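Local coordinates for shikimate dehydrogenase-like protein HI_0607 (Haemophilus influenzae, PDB 1NPY) that catalyses the NADP(+)-dependent oxidation of shikimate to 3-dehydroshikimate in vitro, though with low activity, so that shikimate may not be its biological substrate, at residues 108-113 with 235-240. Numbering follows the deposited sequence.
Sequences VKLIEK and GAAVIV
Leu110 reaches out from its helix with a forked end, and the two prongs of the fork meet neighbouring residues of the facing helix, Ala237 and Val238. Methyl CD1 takes Val238, touching CG2 at 3.7 Å, with the CA of the same residue at a looser 4.2 Å. The other methyl, CD2, looks toward the CB of Ala237 across 4.2 Å. Leucine suits this place because its branch comes one carbon later than that of valine or isoleucine: the branch point stands clear of the backbone, and both methyls are carried into the space between the helices. CG lies anti to the carbonyl carbon and beside the backbone N (chi1 -69°), which sets the fork against Ala237 and Val238.

On the receiving side, the CB of Ala237 points at the helix of Leu110, and its single methyl leaves room for the branched end beside it. The CB of Val238 points across this direction. The side chains of Leu110 and Val238 therefore cross at an oblique angle, meeting methyl to methyl and not along their lengths. CG2, beside the backbone N, is the valine methyl that meets Leu110; the side chain also touches Met130, a probable NADP(+)-binding residue, and lies near Asp103, inferred to bind substrate. The contact is purely apolar and small, burying 107 Å² in all.

Leu110 continues along the same partner helix to Leu241, while Ile111 turns instead to Phe138 on helix 131-140. The packing joins helix 102-113, which follows strand 96-100 of the mixed sheet, to helix 235-251, directly after strand 231-233 at the edge of the parallel, Rossmann-type sheet, consistent with the helices that link substrate-binding and NADP-binding domains beside the cleft in shikimate dehydrogenases.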
ATOM      1  N   VAL A 108       1.325  -6.349  -6.109  1.00 11.16           N
ATOM      2  CA  VAL A 108       1.484  -7.589  -6.877  1.00 11.50           C
ATOM      3  C   VAL A 108       0.129  -8.051  -7.421  1.00 12.02           C
ATOM      4  O   VAL A 108       0.021  -8.441  -8.589  1.00 12.47           O
ATOM      5  CB  VAL A 108       2.094  -8.704  -6.009  1.00 10.52           C
ATOM      6  CG1 VAL A 108       2.029 -10.065  -6.740  1.00 13.27           C
ATOM      7  CG2 VAL A 108       3.529  -8.395  -5.610  1.00 11.05           C
ATOM      8  N   LYS A 109      -0.897  -8.053  -6.576  1.00 11.55           N
ATOM      9  CA  LYS A 109      -2.247  -8.376  -7.001  1.00 12.53           C
ATOM     10  C   LYS A 109      -2.838  -7.487  -8.090  1.00 12.49           C
ATOM     11  O   LYS A 109      -3.509  -7.990  -8.999  1.00 13.69           O
ATOM     12  CB  LYS A 109      -3.220  -8.490  -5.816  1.00 12.96           C
ATOM     13  CG  LYS A 109      -2.939  -9.703  -4.922  1.00 19.36           C
ATOM     14  CD  LYS A 109      -4.083 -10.041  -3.971  1.00 24.92           C
ATOM     15  CE  LYS A 109      -4.008 -11.450  -3.353  1.00 29.75           C
ATOM     16  NZ  LYS A 109      -3.255 -12.431  -4.193  1.00 33.56           N
ATOM     17  N   LEU A 110      -2.615  -6.176  -8.008  1.00 11.48           N
ATOM     18  CA  LEU A 110      -3.093  -5.271  -9.037  1.00 10.95           C
ATOM     19  C   LEU A 110      -2.363  -5.405 -10.373  1.00 11.31           C
ATOM     20  O   LEU A 110      -2.980  -5.277 -11.444  1.00 11.09           O
ATOM     21  CB  LEU A 110      -3.002  -3.836  -8.516  1.00 12.17           C
ATOM     22  CG  LEU A 110      -4.001  -3.539  -7.402  1.00 12.72           C
ATOM     23  CD1 LEU A 110      -3.565  -2.308  -6.632  1.00 16.04           C
ATOM     24  CD2 LEU A 110      -5.395  -3.328  -8.000  1.00 15.12           C
ATOM     25  N   ILE A 111      -1.071  -5.713 -10.319  1.00 11.30           N
ATOM     26  CA  ILE A 111      -0.295  -5.949 -11.533  1.00 13.49           C
ATOM     27  C   ILE A 111      -0.950  -7.117 -12.260  1.00 14.92           C
ATOM     28  O   ILE A 111      -1.194  -7.074 -13.465  1.00 14.61           O
ATOM     29  CB  ILE A 111       1.193  -6.229 -11.201  1.00 13.85           C
ATOM     30  CG1 ILE A 111       1.882  -4.901 -10.858  1.00 12.83           C
ATOM     31  CG2 ILE A 111       1.943  -6.866 -12.360  1.00 17.58           C
ATOM     32  CD1 ILE A 111       3.256  -5.067 -10.183  1.00 14.46           C
ATOM     33  N   GLU A 112      -1.238  -8.170 -11.506  1.00 14.61           N
ATOM     34  CA  GLU A 112      -1.925  -9.329 -12.065  1.00 17.51           C
ATOM     35  C   GLU A 112      -3.341  -9.008 -12.539  1.00 16.98           C
ATOM     36  O   GLU A 112      -3.737  -9.343 -13.657  1.00 17.33           O
ATOM     37  CB  GLU A 112      -1.954 -10.453 -11.031  1.00 18.60           C
ATOM     38  CG  GLU A 112      -2.632 -11.694 -11.594  1.00 23.17           C
ATOM     39  CD  GLU A 112      -2.426 -12.914 -10.721  1.00 31.60           C
ATOM     40  OE1 GLU A 112      -3.371 -13.279  -9.988  1.00 37.04           O
ATOM     41  OE2 GLU A 112      -1.331 -13.515 -10.793  1.00 37.85           O
ATOM     42  N   LYS A 113      -4.121  -8.346 -11.692  1.00 16.66           N
ATOM     43  CA  LYS A 113      -5.505  -8.033 -12.016  1.00 16.81           C
ATOM     44  C   LYS A 113      -5.655  -7.287 -13.335  1.00 16.68           C
ATOM     45  O   LYS A 113      -6.520  -7.593 -14.148  1.00 16.98           O
ATOM     46  CB  LYS A 113      -6.134  -7.202 -10.904  1.00 17.72           C
ATOM     47  CG  LYS A 113      -7.569  -6.854 -11.213  1.00 22.47           C
ATOM     48  CD  LYS A 113      -8.260  -6.216 -10.021  1.00 26.50           C
ATOM     49  CE  LYS A 113      -9.605  -5.650 -10.450  1.00 30.68           C
ATOM     50  NZ  LYS A 113     -10.419  -5.438  -9.223  1.00 32.98           N
ATOM     51  N   GLY A 235      -4.907   5.055  -6.457  1.00 15.60           N
ATOM     52  CA  GLY A 235      -4.396   4.713  -5.143  1.00 15.29           C
ATOM     53  C   GLY A 235      -5.466   4.191  -4.203  1.00 15.21           C
ATOM     54  O   GLY A 235      -5.161   3.493  -3.233  1.00 15.09           O
ATOM     55  N   ALA A 236      -6.718   4.534  -4.479  1.00 15.76           N
ATOM     56  CA  ALA A 236      -7.827   4.029  -3.681  1.00 15.74           C
ATOM     57  C   ALA A 236      -7.896   2.506  -3.757  1.00 15.45           C
ATOM     58  O   ALA A 236      -8.204   1.847  -2.762  1.00 15.11           O
ATOM     59  CB  ALA A 236      -9.134   4.645  -4.105  1.00 16.85           C
ATOM     60  N   ALA A 237      -7.671   1.959  -4.948  1.00 15.52           N
ATOM     61  CA  ALA A 237      -7.617   0.511  -5.087  1.00 14.84           C
ATOM     62  C   ALA A 237      -6.538  -0.120  -4.217  1.00 13.80           C
ATOM     63  O   ALA A 237      -6.748  -1.245  -3.747  1.00 11.69           O
ATOM     64  CB  ALA A 237      -7.389   0.090  -6.527  1.00 15.22           C
ATOM     65  N   VAL A 238      -5.381   0.538  -4.103  1.00 11.72           N
ATOM     66  CA  VAL A 238      -4.304   0.065  -3.255  1.00 11.67           C
ATOM     67  C   VAL A 238      -4.735   0.067  -1.793  1.00 10.35           C
ATOM     68  O   VAL A 238      -4.578  -0.935  -1.090  1.00 11.51           O
ATOM     69  CB  VAL A 238      -2.985   0.836  -3.440  1.00 11.58           C
ATOM     70  CG1 VAL A 238      -1.941   0.293  -2.515  1.00  9.65           C
ATOM     71  CG2 VAL A 238      -2.444   0.694  -4.858  1.00 12.16           C
ATOM     72  N   ILE A 239      -5.301   1.177  -1.320  1.00 10.76           N
ATOM     73  CA  ILE A 239      -5.645   1.272   0.099  1.00 10.35           C
ATOM     74  C   ILE A 239      -6.686   0.229   0.462  1.00 10.46           C
ATOM     75  O   ILE A 239      -6.610  -0.404   1.527  1.00 11.49           O
ATOM     76  CB  ILE A 239      -6.160   2.664   0.461  1.00 11.32           C
ATOM     77  CG1 ILE A 239      -5.019   3.672   0.345  1.00 13.20           C
ATOM     78  CG2 ILE A 239      -6.700   2.715   1.878  1.00 16.02           C
ATOM     79  CD1 ILE A 239      -5.434   5.078   0.657  1.00 19.56           C
ATOM     80  N   VAL A 240      -7.672   0.080  -0.417  1.00  9.57           N
ATOM     81  CA  VAL A 240      -8.708  -0.903  -0.144  1.00 10.27           C
ATOM     82  C   VAL A 240      -8.183  -2.339  -0.161  1.00  9.53           C
ATOM     83  O   VAL A 240      -8.480  -3.117   0.750  1.00  8.75           O
ATOM     84  CB  VAL A 240      -9.922  -0.738  -1.082  1.00 10.65           C
ATOM     85  CG1 VAL A 240     -10.891  -1.913  -0.853  1.00 11.40           C
ATOM     86  CG2 VAL A 240     -10.602   0.591  -0.816  1.00 12.45           C
TER